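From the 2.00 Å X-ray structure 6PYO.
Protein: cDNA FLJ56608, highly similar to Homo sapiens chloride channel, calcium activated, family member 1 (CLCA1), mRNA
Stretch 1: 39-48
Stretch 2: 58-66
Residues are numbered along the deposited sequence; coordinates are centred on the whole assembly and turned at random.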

# COMPACT_ATOMS: atom_id res chain seq x y z
N THR A 39 9.22 -4.17 11.00
CA THR A 39 7.92 -4.66 11.42
C THR A 39 7.53 -5.97 10.74
O THR A 39 7.15 -6.92 11.44
CB THR A 39 6.87 -3.56 11.17
OG1 THR A 39 7.39 -2.36 11.75
CG2 THR A 39 5.49 -3.92 11.82
N VAL A 40 7.62 -6.07 9.41
CA VAL A 40 7.07 -7.24 8.74
C VAL A 40 7.88 -8.45 9.19
O VAL A 40 9.10 -8.36 9.38
CB VAL A 40 7.01 -7.03 7.22
CG1 VAL A 40 8.37 -7.10 6.59
CG2 VAL A 40 6.06 -8.04 6.57
N GLU A 41 7.19 -9.57 9.43
CA GLU A 41 7.78 -10.75 10.06
C GLU A 41 8.37 -11.71 9.03
O GLU A 41 7.92 -11.80 7.87
CB GLU A 41 6.73 -11.51 10.91
CG GLU A 41 5.48 -12.09 10.11
CD GLU A 41 4.22 -11.14 10.04
OE1 GLU A 41 4.34 -9.94 9.65
OE2 GLU A 41 3.11 -11.61 10.40
N LEU A 42 9.38 -12.46 9.48
CA LEU A 42 9.98 -13.54 8.71
C LEU A 42 8.91 -14.40 8.05
O LEU A 42 7.94 -14.80 8.69
CB LEU A 42 10.82 -14.39 9.68
CG LEU A 42 11.59 -15.64 9.25
CD1 LEU A 42 12.80 -15.17 8.42
CD2 LEU A 42 12.03 -16.45 10.46
N GLY A 43 9.10 -14.69 6.78
CA GLY A 43 8.23 -15.61 6.09
C GLY A 43 7.05 -14.98 5.41
O GLY A 43 6.36 -15.65 4.64
N SER A 44 6.82 -13.70 5.64
CA SER A 44 5.78 -12.97 4.93
C SER A 44 6.13 -12.78 3.46
O SER A 44 7.29 -12.55 3.10
CB SER A 44 5.60 -11.61 5.55
OG SER A 44 5.24 -11.74 6.89
N TRP A 45 5.07 -12.81 2.61
CA TRP A 45 5.15 -12.41 1.22
C TRP A 45 4.81 -10.94 1.13
O TRP A 45 3.80 -10.49 1.69
CB TRP A 45 4.17 -13.26 0.38
CG TRP A 45 4.62 -14.69 0.33
CD1 TRP A 45 4.26 -15.71 1.19
CD2 TRP A 45 5.56 -15.26 -0.59
NE1 TRP A 45 4.90 -16.88 0.81
CE2 TRP A 45 5.71 -16.62 -0.26
CE3 TRP A 45 6.27 -14.73 -1.67
CZ2 TRP A 45 6.56 -17.46 -0.99
CZ3 TRP A 45 7.10 -15.57 -2.38
CH2 TRP A 45 7.24 -16.91 -2.03
N VAL A 46 5.61 -10.18 0.39
CA VAL A 46 5.53 -8.73 0.43
C VAL A 46 5.77 -8.20 -0.97
O VAL A 46 6.80 -8.52 -1.59
CB VAL A 46 6.54 -8.11 1.42
CG1 VAL A 46 6.50 -6.57 1.28
CG2 VAL A 46 6.21 -8.54 2.83
N GLY A 47 4.85 -7.36 -1.44
CA GLY A 47 4.99 -6.70 -2.72
C GLY A 47 4.93 -5.20 -2.53
O GLY A 47 4.64 -4.70 -1.44
N MET A 48 5.19 -4.47 -3.61
CA MET A 48 5.26 -3.02 -3.50
C MET A 48 4.83 -2.39 -4.81
O MET A 48 5.40 -2.67 -5.88
CB MET A 48 6.66 -2.55 -3.09
CG MET A 48 6.82 -1.03 -3.20
SD MET A 48 8.43 -0.39 -2.63
CE MET A 48 8.99 -1.73 -1.57
N GLN A 58 6.77 -1.84 -8.09
CA GLN A 58 8.17 -1.82 -7.72
C GLN A 58 8.66 -3.23 -7.38
O GLN A 58 9.84 -3.54 -7.58
CB GLN A 58 8.43 -0.90 -6.53
CG GLN A 58 8.05 0.49 -6.74
CD GLN A 58 8.77 1.11 -7.97
OE1 GLN A 58 9.94 0.85 -8.19
NE2 GLN A 58 8.06 1.88 -8.75
N SER A 59 7.79 -4.09 -6.86
CA SER A 59 8.21 -5.46 -6.55
C SER A 59 6.99 -6.37 -6.53
O SER A 59 5.98 -6.07 -5.87
CB SER A 59 8.95 -5.55 -5.22
OG SER A 59 9.27 -6.90 -4.92
N GLU A 60 7.09 -7.46 -7.29
CA GLU A 60 6.20 -8.59 -7.13
C GLU A 60 6.33 -9.13 -5.71
O GLU A 60 7.22 -8.75 -4.94
CB GLU A 60 6.55 -9.68 -8.14
CG GLU A 60 6.58 -9.19 -9.59
CD GLU A 60 5.20 -9.15 -10.23
OE1 GLU A 60 5.12 -9.16 -11.48
OE2 GLU A 60 4.19 -9.08 -9.48
N LEU A 61 5.45 -10.04 -5.36
CA LEU A 61 5.54 -10.66 -4.05
C LEU A 61 6.91 -11.31 -3.91
O LEU A 61 7.30 -12.14 -4.72
CB LEU A 61 4.44 -11.69 -3.87
CG LEU A 61 3.02 -11.17 -3.69
CD1 LEU A 61 2.15 -12.40 -3.39
CD2 LEU A 61 2.94 -10.12 -2.59
N ILE A 62 7.66 -10.89 -2.89
CA ILE A 62 8.83 -11.64 -2.48
C ILE A 62 8.72 -11.94 -0.98
O ILE A 62 8.04 -11.24 -0.23
CB ILE A 62 10.14 -10.92 -2.82
CG1 ILE A 62 10.31 -9.66 -1.98
CG2 ILE A 62 10.20 -10.52 -4.29
CD1 ILE A 62 11.78 -9.49 -1.51
N GLN A 63 9.34 -13.04 -0.58
CA GLN A 63 9.24 -13.51 0.77
C GLN A 63 10.37 -12.90 1.61
O GLN A 63 11.50 -12.73 1.14
CB GLN A 63 9.31 -15.03 0.80
CG GLN A 63 8.64 -15.63 2.03
CD GLN A 63 8.71 -17.10 1.98
OE1 GLN A 63 9.53 -17.65 1.25
NE2 GLN A 63 7.85 -17.77 2.73
N ILE A 64 10.04 -12.51 2.84
CA ILE A 64 11.03 -11.93 3.76
C ILE A 64 11.64 -13.09 4.54
O ILE A 64 11.00 -13.66 5.41
CB ILE A 64 10.38 -10.93 4.72
CG1 ILE A 64 9.65 -9.81 3.97
CG2 ILE A 64 11.49 -10.34 5.67
CD1 ILE A 64 10.46 -9.19 2.92
N ASN A 65 12.89 -13.44 4.21
CA ASN A 65 13.62 -14.47 4.92
C ASN A 65 14.99 -14.01 5.38
O ASN A 65 15.64 -14.73 6.14
CB ASN A 65 13.78 -15.71 4.05
CG ASN A 65 12.48 -16.39 3.81
OD1 ASN A 65 11.83 -16.89 4.74
ND2 ASN A 65 12.08 -16.43 2.55
N SER A 66 15.43 -12.84 4.93
CA SER A 66 16.78 -12.35 5.10
C SER A 66 16.68 -10.83 5.13
O SER A 66 15.75 -10.24 4.58
CB SER A 66 17.70 -12.81 3.95
OG SER A 66 17.54 -11.97 2.82

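The two stretches pair as antiparallel strands, joined mainly by backbone hydrogen bonds and broken in register by a beta bulge. Strands 45-48 and 59-63 run at 156° to each other, and 769 Å² of surface is buried between the stretches.

The ladder begins before the strand proper. Glu41 to Ser44 form a type II turn, closed by Ser44 N to Glu41 O at 3.1 Å and reinforced by Ser44 OG to the same Glu41 O at 2.9 Å. Gly43 has phi/psi of 91/-9, where a CB would jam against the preceding carbonyl, so glycine suits the position. The turn presents Gly43 N to Ile64 O at 2.6 Å, nearly straight at 176°. Ile64 N then donates to Ser44 O at 2.8 Å. Val46 and Ile62 exchange a pair of bonds: Val46 N to Ile62 O is 2.7 Å, and Ile62 N to Val46 O is 2.8 Å.

Beyond this pair the register shifts by one residue. Met48 pairs with Ser59, with Met48 N to Ser59 O and Ser59 N to Met48 O both at 2.9 Å. Gln58 N adds a weak bond to Met48 O at 2.7 Å, with an angle of 126°. Gly47 lies at the bulge, its CA 3.4 Å from Ser59 O. An ideal CB on Gly47 would be tight against Ser59 O and Leu61 CD2, at 3.2 and 3.3 Å, so glycine suits the place.

Trp45 and Gln63 share one face of the sheet. Gln63 CB sits 3.7 Å from the centroid of the six-membered ring of Trp45, only 4° off the ring normal, making a CH-pi contact. The extended Gln63 side chain (chi1 and chi2 both t) reaches on to Gly43, where Gln63 NE2 donates to Gly43 O at 3.2 Å. Gln63 OE1 accepts from Asn65 ND2 at 3.1 Å, a bond within stretch 2. One glutamine thus offers aliphatic carbons to the indole and an amide to polar partners. Leu61 packs by the same indole, with its CB 4.2 Å from Trp45 CE3.

Val46, Met48, Ser59 and Ile62 point to the other face. The buried Ile64 follows the strand and supplies apolar packing: its CG1 is 3.8 Å from Val46 CG2 and 4.0 Å from Val40 CG1. Met48 CG lies 3.7 Å from Gln58 CB. Ser59 is small and buried; its OG donates to Glu60 O at 2.8 Å, which satisfies the hydroxyl locally.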